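Local structure of nucleoporin nup120 (Schizosaccharomyces pombe, 4GQ2) at residues 691-694 / 695-699; 626-629 / 630-634; 635-638 / 639-643; 719-722 / 723-727. The protein serves as a structural component of the nuclear pore complex, whose nucleoporins can also act as docking or interaction partners for transport factors that associate transiently. One frame throughout, in Å; residues are numbered along the deposited sequence.

Contact 1. Residues 691-694 / 695-699; sequences VSIE and GFIFL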
loop_
_atom_site.group_PDB
_atom_site.type_symbol
_atom_site.label_atom_id
_atom_site.label_comp_id
_atom_site.label_asym_id
_atom_site.label_seq_id
_atom_site.Cartn_x
_atom_site.Cartn_y
_atom_site.Cartn_z
ATOM N N VAL A 691 -4.392 5.750 -15.817
ATOM C CA VAL A 691 -4.814 5.159 -17.091
ATOM C C VAL A 691 -5.160 6.254 -18.119
ATOM O O VAL A 691 -4.781 6.155 -19.293
ATOM C CB VAL A 691 -5.987 4.169 -16.858
ATOM C CG1 VAL A 691 -6.710 3.804 -18.153
ATOM C CG2 VAL A 691 -5.485 2.921 -16.124
ATOM N N SER A 692 -5.835 7.313 -17.668
ATOM C CA SER A 692 -6.195 8.422 -18.543
ATOM C C SER A 692 -4.951 9.132 -19.095
ATOM O O SER A 692 -4.813 9.306 -20.309
ATOM C CB SER A 692 -7.107 9.408 -17.801
ATOM O OG SER A 692 -7.146 10.670 -18.444
ATOM N N ILE A 693 -4.060 9.538 -18.193
ATOM C CA ILE A 693 -2.814 10.216 -18.552
ATOM C C ILE A 693 -1.973 9.371 -19.502
ATOM O O ILE A 693 -1.429 9.880 -20.487
ATOM C CB ILE A 693 -1.984 10.534 -17.288
ATOM C CG1 ILE A 693 -2.678 11.616 -16.458
ATOM C CG2 ILE A 693 -0.567 10.957 -17.664
ATOM C CD1 ILE A 693 -2.350 11.566 -14.977
ATOM N N GLU A 694 -1.878 8.074 -19.208
ATOM C CA GLU A 694 -1.139 7.154 -20.059
ATOM C C GLU A 694 -1.696 7.127 -21.480
ATOM O O GLU A 694 -0.933 7.169 -22.455
ATOM C CB GLU A 694 -1.104 5.751 -19.443
ATOM C CG GLU A 694 -0.108 5.627 -18.296
ATOM C CD GLU A 694 -0.363 4.436 -17.391
ATOM O OE1 GLU A 694 -1.309 3.667 -17.660
ATOM O OE2 GLU A 694 0.394 4.268 -16.406
ATOM N N GLY A 695 -3.020 7.060 -21.599
ATOM C CA GLY A 695 -3.663 7.058 -22.910
ATOM C C GLY A 695 -3.216 8.242 -23.759
ATOM O O GLY A 695 -2.924 8.085 -24.945
ATOM N N PHE A 696 -3.147 9.422 -23.140
ATOM C CA PHE A 696 -2.733 10.649 -23.822
ATOM C C PHE A 696 -1.259 10.598 -24.217
ATOM O O PHE A 696 -0.906 10.898 -25.364
ATOM C CB PHE A 696 -3.029 11.887 -22.964
ATOM C CG PHE A 696 -4.495 12.207 -22.832
ATOM C CD1 PHE A 696 -5.285 12.412 -23.958
ATOM C CD2 PHE A 696 -5.082 12.323 -21.578
ATOM C CE1 PHE A 696 -6.634 12.708 -23.833
ATOM C CE2 PHE A 696 -6.434 12.620 -21.446
ATOM C CZ PHE A 696 -7.209 12.814 -22.574
ATOM N N ILE A 697 -0.409 10.208 -23.269
ATOM C CA ILE A 697 1.007 9.954 -23.552
ATOM C C ILE A 697 1.154 8.989 -24.726
ATOM O O ILE A 697 1.933 9.256 -25.642
ATOM C CB ILE A 697 1.779 9.428 -22.311
ATOM C CG1 ILE A 697 1.879 10.520 -21.241
ATOM C CG2 ILE A 697 3.173 8.946 -22.701
ATOM C CD1 ILE A 697 2.374 10.040 -19.888
ATOM N N PHE A 698 0.398 7.889 -24.719
ATOM C CA PHE A 698 0.472 6.917 -25.823
ATOM C C PHE A 698 0.102 7.594 -27.143
ATOM O O PHE A 698 0.741 7.375 -28.179
ATOM C CB PHE A 698 -0.475 5.729 -25.615
ATOM C CG PHE A 698 -0.182 4.891 -24.401
ATOM C CD1 PHE A 698 0.970 5.072 -23.648
ATOM C CD2 PHE A 698 -1.067 3.875 -24.034
ATOM C CE1 PHE A 698 1.212 4.289 -22.526
ATOM C CE2 PHE A 698 -0.823 3.083 -22.925
ATOM C CZ PHE A 698 0.318 3.293 -22.167
ATOM N N LEU A 699 -0.942 8.416 -27.085
ATOM C CA LEU A 699 -1.458 9.116 -28.253
ATOM C C LEU A 699 -0.432 10.101 -28.820
ATOM O O LEU A 699 -0.122 10.063 -30.014
ATOM C CB LEU A 699 -2.758 9.830 -27.889
ATOM C CG LEU A 699 -3.812 10.058 -28.970
ATOM C CD1 LEU A 699 -4.210 8.755 -29.646
ATOM C CD2 LEU A 699 -5.018 10.726 -28.336
#
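Phe698 sets CG anti to its own carbonyl carbon (chi1 -63°), which swings the ring back toward the preceding turn, and a second torsion near zero (chi2 -9°) turns one face over Glu694 O. That oxygen stands 3.0 Å above the ring plane, displaced toward the rim, and Phe698 CG is 3.1 Å from Glu694 O. The same oxygen accepts the backbone N-H of its ring-bearing partner: Phe698 N lies 2.7 Å from Glu694 O and the bond is fairly straight (164°). Farther out, Phe698 CZ touches Glu694 CB at 3.9 Å. The buried carboxylate of Glu694 passes to a polar cluster outside this turn: OE1 bonds His585 NE2, while OE2 meets Trp729 NE1 and forms a salt bridge with Arg597, which probably favours its charged form. The His585 ring in turn meets Phe698. With an alanine in place of Phe698, the ring beside His585 would be gone, and the imidazole that bonds Glu694 would probably be freer to turn. On another flank, Ile693 and Ile697 lie side by side and point the same way, with Ile693 CG2 3.8 Å from Ile697 CD1, against helix 719-739. Ser692 OG meets Phe696 CE2 at 3.6 Å. Such i to i+4 pairing, with four successive backbone bonds, is that of a regular alpha helix, here within the long helix 672-703 of the helical domain.

Contact 2. Residues 626-629 / 630-634; sequences PNVD and PDYIS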
loop_
_atom_site.group_PDB
_atom_site.type_symbol
_atom_site.label_atom_id
_atom_site.label_comp_id
_atom_site.label_asym_id
_atom_site.label_seq_id
_atom_site.Cartn_x
_atom_site.Cartn_y
_atom_site.Cartn_z
ATOM N N PRO A 626 4.883 -2.274 -31.534
ATOM C CA PRO A 626 4.666 -3.730 -31.572
ATOM C C PRO A 626 3.306 -4.192 -31.052
ATOM O O PRO A 626 2.937 -5.350 -31.242
ATOM C CB PRO A 626 5.778 -4.283 -30.676
ATOM C CG PRO A 626 6.173 -3.150 -29.803
ATOM C CD PRO A 626 5.994 -1.914 -30.631
ATOM N N ASN A 627 2.564 -3.297 -30.415
ATOM C CA ASN A 627 1.296 -3.666 -29.800
ATOM C C ASN A 627 0.077 -3.158 -30.556
ATOM O O ASN A 627 -1.044 -3.593 -30.296
ATOM C CB ASN A 627 1.262 -3.194 -28.342
ATOM C CG ASN A 627 2.281 -3.910 -27.473
ATOM O OD1 ASN A 627 2.117 -5.089 -27.145
ATOM N ND2 ASN A 627 3.341 -3.202 -27.098
ATOM N N VAL A 628 0.301 -2.247 -31.500
ATOM C CA VAL A 628 -0.800 -1.613 -32.223
ATOM C C VAL A 628 -0.772 -1.932 -33.720
ATOM O O VAL A 628 0.223 -1.696 -34.413
ATOM C CB VAL A 628 -0.850 -0.085 -31.985
ATOM C CG1 VAL A 628 -2.150 0.494 -32.510
ATOM C CG2 VAL A 628 -0.721 0.235 -30.502
ATOM N N ASP A 629 -1.895 -2.480 -34.177
ATOM C CA ASP A 629 -2.176 -2.861 -35.562
ATOM C C ASP A 629 -2.038 -1.674 -36.546
ATOM O O ASP A 629 -2.557 -0.586 -36.278
ATOM C CB ASP A 629 -3.607 -3.426 -35.568
ATOM C CG ASP A 629 -4.054 -3.950 -36.918
ATOM O OD1 ASP A 629 -3.729 -3.349 -37.963
ATOM O OD2 ASP A 629 -4.775 -4.971 -36.919
ATOM N N PRO A 630 -1.323 -1.881 -37.676
ATOM C CA PRO A 630 -1.148 -0.915 -38.777
ATOM C C PRO A 630 -2.422 -0.200 -39.256
ATOM O O PRO A 630 -2.386 1.012 -39.489
ATOM C CB PRO A 630 -0.570 -1.766 -39.918
ATOM C CG PRO A 630 -0.184 -3.085 -39.319
ATOM C CD PRO A 630 -0.423 -3.036 -37.836
ATOM N N ASP A 631 -3.521 -0.936 -39.423
ATOM C CA ASP A 631 -4.811 -0.321 -39.767
ATOM C C ASP A 631 -5.287 0.624 -38.664
ATOM O O ASP A 631 -5.779 1.720 -38.949
ATOM C CB ASP A 631 -5.888 -1.378 -40.038
ATOM C CG ASP A 631 -7.264 -0.765 -40.304
ATOM O OD1 ASP A 631 -7.514 -0.326 -41.448
ATOM O OD2 ASP A 631 -8.095 -0.727 -39.369
ATOM N N TYR A 632 -5.129 0.196 -37.413
ATOM C CA TYR A 632 -5.580 0.983 -36.268
ATOM C C TYR A 632 -4.767 2.271 -36.089
ATOM O O TYR A 632 -5.296 3.291 -35.640
ATOM C CB TYR A 632 -5.582 0.141 -34.989
ATOM C CG TYR A 632 -6.195 0.853 -33.805
ATOM C CD1 TYR A 632 -7.572 1.053 -33.724
ATOM C CD2 TYR A 632 -5.395 1.341 -32.773
ATOM C CE1 TYR A 632 -8.136 1.714 -32.643
ATOM C CE2 TYR A 632 -5.948 2.000 -31.685
ATOM C CZ TYR A 632 -7.315 2.181 -31.628
ATOM O OH TYR A 632 -7.862 2.834 -30.557
ATOM N N ILE A 633 -3.489 2.217 -36.447
ATOM C CA ILE A 633 -2.645 3.410 -36.493
ATOM C C ILE A 633 -3.204 4.387 -37.540
ATOM O O ILE A 633 -3.429 5.573 -37.261
ATOM C CB ILE A 633 -1.175 3.034 -36.810
ATOM C CG1 ILE A 633 -0.534 2.341 -35.601
ATOM C CG2 ILE A 633 -0.359 4.258 -37.221
ATOM C CD1 ILE A 633 0.798 1.682 -35.895
ATOM N N SER A 634 -3.442 3.861 -38.738
ATOM C CA SER A 634 -3.979 4.622 -39.851
ATOM C C SER A 634 -5.341 5.226 -39.495
ATOM O O SER A 634 -5.605 6.389 -39.790
ATOM C CB SER A 634 -4.087 3.723 -41.080
ATOM O OG SER A 634 -4.694 4.410 -42.157
#
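This is a helix N-cap: Val628 and Asp629, in the loop that follows helix 612-624, fold against the first turn of helix 630-641. Asp629 holds CG anti to the backbone N (chi1 -177°), which swings the carboxylate over the start of the helix. There OD1 accepts from the backbone of the second residue on, with Asp629 OD1 2.8 Å from Asp631 N. The N-H comes in on the anti side of the carboxylate, 23° out of its plane, and closes an Asx turn. Pro630, the first residue of the helix, has no N-H that would need an acceptor. The backbone completes the junction through Ile633 N, 3.0 Å from Asp629 O. Below the cap, Val628 CG1 reaches two side chains at once: it lies in plane at the edge of the Tyr632 ring, 3.4 Å from CD2, and meets Ile633 CG1 at 3.9 Å. The tip of Ile633 bends back as well, its CD1 3.7 Å from Val628 O. An alanine in place of Ile633 would probably open a gap beside Val628 CG1, leaving the loop less firmly fixed to the helix. At the far end of the Tyr632 ring, OH bonds Ser583 OG. The Val628-Ile633 pair joins the residue before the N-cap to the fourth residue of the helix, the definition of a hydrophobic staple, combined here with an aspartate N-cap.

Contact 3. Residues 635-638 / 639-643; sequences TLID and TLVSL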
loop_
_atom_site.group_PDB
_atom_site.type_symbol
_atom_site.label_atom_id
_atom_site.label_comp_id
_atom_site.label_asym_id
_atom_site.label_seq_id
_atom_site.Cartn_x
_atom_site.Cartn_y
_atom_site.Cartn_z
ATOM N N THR A 635 -6.185 4.437 -38.834
ATOM C CA THR A 635 -7.475 4.908 -38.354
ATOM C C THR A 635 -7.352 6.117 -37.428
ATOM O O THR A 635 -8.087 7.091 -37.584
ATOM C CB THR A 635 -8.233 3.786 -37.629
ATOM O OG1 THR A 635 -8.453 2.712 -38.542
ATOM C CG2 THR A 635 -9.583 4.278 -37.094
ATOM N N LEU A 636 -6.426 6.054 -36.472
ATOM C CA LEU A 636 -6.198 7.169 -35.554
ATOM C C LEU A 636 -5.670 8.402 -36.262
ATOM O O LEU A 636 -6.159 9.519 -36.023
ATOM C CB LEU A 636 -5.245 6.770 -34.435
ATOM C CG LEU A 636 -5.846 6.332 -33.102
ATOM C CD1 LEU A 636 -6.912 5.256 -33.261
ATOM C CD2 LEU A 636 -4.720 5.841 -32.204
ATOM N N ILE A 637 -4.675 8.203 -37.128
ATOM C CA ILE A 637 -4.125 9.301 -37.932
ATOM C C ILE A 637 -5.257 10.036 -38.637
ATOM O O ILE A 637 -5.434 11.248 -38.451
ATOM C CB ILE A 637 -3.125 8.803 -38.995
ATOM C CG1 ILE A 637 -1.851 8.264 -38.337
ATOM C CG2 ILE A 637 -2.790 9.916 -39.980
ATOM C CD1 ILE A 637 -1.031 7.371 -39.247
ATOM N N ASP A 638 -6.036 9.287 -39.417
ATOM C CA ASP A 638 -7.051 9.880 -40.277
ATOM C C ASP A 638 -8.159 10.589 -39.508
ATOM O O ASP A 638 -8.555 11.693 -39.892
ATOM C CB ASP A 638 -7.593 8.858 -41.281
ATOM C CG ASP A 638 -6.646 8.645 -42.457
ATOM O OD1 ASP A 638 -5.936 9.602 -42.840
ATOM O OD2 ASP A 638 -6.603 7.521 -42.999
ATOM N N THR A 639 -8.621 9.995 -38.403
ATOM C CA THR A 639 -9.658 10.658 -37.601
ATOM C C THR A 639 -9.112 11.866 -36.852
ATOM O O THR A 639 -9.864 12.792 -36.559
ATOM C CB THR A 639 -10.479 9.717 -36.660
ATOM O OG1 THR A 639 -10.286 10.070 -35.286
ATOM C CG2 THR A 639 -10.165 8.258 -36.889
ATOM N N LEU A 640 -7.811 11.870 -36.560
ATOM C CA LEU A 640 -7.189 13.037 -35.919
ATOM C C LEU A 640 -7.013 14.214 -36.878
ATOM O O LEU A 640 -7.220 15.372 -36.496
ATOM C CB LEU A 640 -5.859 12.676 -35.266
ATOM C CG LEU A 640 -5.930 11.961 -33.911
ATOM C CD1 LEU A 640 -4.557 11.407 -33.556
ATOM C CD2 LEU A 640 -6.481 12.866 -32.806
ATOM N N VAL A 641 -6.647 13.910 -38.119
ATOM C CA VAL A 641 -6.507 14.926 -39.171
ATOM C C VAL A 641 -7.843 15.606 -39.502
ATOM O O VAL A 641 -7.875 16.782 -39.870
ATOM C CB VAL A 641 -5.871 14.315 -40.441
ATOM C CG1 VAL A 641 -6.025 15.231 -41.647
ATOM C CG2 VAL A 641 -4.402 14.006 -40.189
ATOM N N SER A 642 -8.940 14.871 -39.346
ATOM C CA SER A 642 -10.264 15.379 -39.692
ATOM C C SER A 642 -10.773 16.417 -38.697
ATOM O O SER A 642 -11.793 17.058 -38.932
ATOM C CB SER A 642 -11.267 14.231 -39.763
ATOM O OG SER A 642 -11.905 14.051 -38.510
ATOM N N LEU A 643 -10.075 16.568 -37.579
ATOM C CA LEU A 643 -10.536 17.459 -36.523
ATOM C C LEU A 643 -9.953 18.859 -36.689
ATOM O O LEU A 643 -8.780 19.019 -37.025
ATOM C CB LEU A 643 -10.214 16.878 -35.139
ATOM C CG LEU A 643 -10.844 15.510 -34.813
ATOM C CD1 LEU A 643 -10.118 14.814 -33.672
ATOM C CD2 LEU A 643 -12.330 15.614 -34.505
#
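Leu636 and Leu640, one turn apart near the C-terminal end of helix 630-641, are tied by a backbone bond from Leu640 N to Leu636 O, 2.9 Å long. Ile637 O is satisfied in the same way by Val641 N at 2.9 Å, the donor lying nearly along the C=O axis. The next bond is poorer: Ser642 N stands 3.2 Å from Asp638 O, with an N-H...O angle of only 137°. Ser642 also offers its hydroxyl, and OG donates to Thr639 O at 3.1 Å, approaching from above the carbonyl plane rather than on a lone pair. The following step shortens, since Leu643 N turns to Leu640 O, three residues back, at 3.3 Å. Thr635 keeps OG1 anti to its carbonyl carbon (chi1 -61°), beside the backbone N, and from there the hydroxyl bonds Asp631 O. Apolar contact is slight: Ile637 CG2 and Val641 CG2 come to 4.4 Å, both side chains also touching Leu711 of helix 709-713. As helical pairing weakens, a serine hydroxyl takes up Thr639 O and an i to i-3 bond takes up Leu640 O, which implies that these two carbonyls stay paired as the chain leaves regular geometry.

Contact 4. Residues 719-722 / 723-727; sequences DKLF and LSLLE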
loop_
_atom_site.group_PDB
_atom_site.type_symbol
_atom_site.label_atom_id
_atom_site.label_comp_id
_atom_site.label_asym_id
_atom_site.label_seq_id
_atom_site.Cartn_x
_atom_site.Cartn_y
_atom_site.Cartn_z
ATOM N N ASP A 719 5.088 19.401 -27.106
ATOM C CA ASP A 719 6.097 19.112 -26.078
ATOM C C ASP A 719 5.715 19.585 -24.672
ATOM O O ASP A 719 5.953 18.875 -23.694
ATOM C CB ASP A 719 7.464 19.680 -26.478
ATOM C CG ASP A 719 7.359 21.021 -27.179
ATOM O OD1 ASP A 719 6.956 21.041 -28.367
ATOM O OD2 ASP A 719 7.690 22.049 -26.544
ATOM N N LYS A 720 5.128 20.777 -24.576
ATOM C CA LYS A 720 4.683 21.315 -23.294
ATOM C C LYS A 720 3.516 20.509 -22.733
ATOM O O LYS A 720 3.403 20.327 -21.522
ATOM C CB LYS A 720 4.285 22.788 -23.412
ATOM C CG LYS A 720 5.452 23.750 -23.557
ATOM C CD LYS A 720 5.098 25.124 -22.997
ATOM C CE LYS A 720 5.866 26.243 -23.688
ATOM N NZ LYS A 720 7.346 26.094 -23.592
ATOM N N LEU A 721 2.652 20.040 -23.626
ATOM C CA LEU A 721 1.536 19.194 -23.249
ATOM C C LEU A 721 2.046 17.826 -22.761
ATOM O O LEU A 721 1.584 17.317 -21.743
ATOM C CB LEU A 721 0.547 19.051 -24.422
ATOM C CG LEU A 721 -0.630 18.075 -24.270
ATOM C CD1 LEU A 721 -1.485 18.398 -23.047
ATOM C CD2 LEU A 721 -1.475 18.061 -25.534
ATOM N N PHE A 722 3.004 17.254 -23.489
ATOM C CA PHE A 722 3.611 15.983 -23.119
ATOM C C PHE A 722 4.315 16.064 -21.763
ATOM O O PHE A 722 4.088 15.218 -20.896
ATOM C CB PHE A 722 4.578 15.511 -24.211
ATOM C CG PHE A 722 5.371 14.289 -23.836
ATOM C CD1 PHE A 722 4.731 13.113 -23.457
ATOM C CD2 PHE A 722 6.760 14.312 -23.871
ATOM C CE1 PHE A 722 5.460 11.988 -23.112
ATOM C CE2 PHE A 722 7.496 13.188 -23.528
ATOM C CZ PHE A 722 6.845 12.025 -23.148
ATOM N N LEU A 723 5.152 17.087 -21.580
ATOM C CA LEU A 723 5.877 17.276 -20.318
ATOM C C LEU A 723 4.937 17.407 -19.129
ATOM O O LEU A 723 5.186 16.844 -18.058
ATOM C CB LEU A 723 6.813 18.485 -20.392
ATOM C CG LEU A 723 8.117 18.255 -21.159
ATOM C CD1 LEU A 723 8.807 19.581 -21.452
ATOM C CD2 LEU A 723 9.060 17.310 -20.422
ATOM N N SER A 724 3.863 18.157 -19.339
ATOM C CA SER A 724 2.796 18.349 -18.369
ATOM C C SER A 724 2.139 17.013 -17.976
ATOM O O SER A 724 1.786 16.806 -16.824
ATOM C CB SER A 724 1.738 19.275 -18.984
ATOM O OG SER A 724 0.735 19.585 -18.044
ATOM N N LEU A 725 1.970 16.125 -18.952
ATOM C CA LEU A 725 1.381 14.816 -18.709
ATOM C C LEU A 725 2.334 13.903 -17.943
ATOM O O LEU A 725 1.908 13.164 -17.049
ATOM C CB LEU A 725 0.954 14.162 -20.020
ATOM C CG LEU A 725 -0.271 14.791 -20.688
ATOM C CD1 LEU A 725 -0.380 14.251 -22.100
ATOM C CD2 LEU A 725 -1.543 14.510 -19.904
ATOM N N LEU A 726 3.618 13.980 -18.282
ATOM C CA LEU A 726 4.648 13.212 -17.601
ATOM C C LEU A 726 4.724 13.613 -16.139
ATOM O O LEU A 726 4.974 12.778 -15.262
ATOM C CB LEU A 726 6.013 13.418 -18.260
ATOM C CG LEU A 726 6.415 12.566 -19.461
ATOM C CD1 LEU A 726 7.830 12.934 -19.884
ATOM C CD2 LEU A 726 6.323 11.076 -19.148
ATOM N N GLU A 727 4.499 14.894 -15.879
ATOM C CA GLU A 727 4.549 15.394 -14.521
ATOM C C GLU A 727 3.338 14.916 -13.729
ATOM O O GLU A 727 3.466 14.525 -12.570
ATOM C CB GLU A 727 4.651 16.912 -14.503
ATOM C CG GLU A 727 5.030 17.457 -13.137
ATOM C CD GLU A 727 6.209 16.727 -12.507
ATOM O OE1 GLU A 727 7.326 16.797 -13.077
ATOM O OE2 GLU A 727 6.018 16.091 -11.440
#
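The opening turns of helix 719-739 carry a CH-pi contact between Phe722 and Leu726. Leu726 sits over one face of the Phe722 ring, its CG 4.1 Å from the ring centroid and 26° off the normal, displaced toward the rim. The closest approach of the two side chains is by one methyl, with Leu726 CD1 3.5 Å from Phe722 CZ. Phe722 holds CG anti to the backbone N (chi1 173°), which sends the ring outward from the helix, and Leu726 leans back over it from the next turn; the two side chains cross obliquely. Their backbones are joined too, Leu726 N lying 2.9 Å from Phe722 O. In the helical domain this pair packs where helix 719-739 meets three others: Phe722 also packs on Ile697 of helix 672-703 and Leu616 of helix 612-624, and both members touch Leu603 of helix 590-605. The neighbouring pair touches more lightly, with Leu721 CD1 4.4 Å from Leu725 CD1, and both leucines pack on Leu700 of helix 672-703. Leu723 instead curls over a carbonyl: its CG is 3.4 Å from Asp719 O, which also receives Leu723 N at 2.9 Å. The bond from Ser724 N to Lys720 O, 3.1 Å, has its donor above the carbonyl plane.

All four contacts fall in the helical domain, at one side of the molecule, and the first and fourth form its most intimate pair. Their centres are 11 Å apart and their helices pack directly: Phe696 CB meets Leu725 CD1 at 3.7 Å, and Ile697 CG2 meets Phe722 CE1 at 3.8 Å. Contact 1 also reaches contact 3, through Leu699 CD1 and Leu636 CD2 at 3.9 Å, which makes helix 672-703 the bridge between helices 630-641 and 719-739. Contacts 2 and 3 adjoin along helix 630-641, beginning and ending it. Contacts 2 and 4 are farthest apart, with centres about 24 Å from each other and no touch.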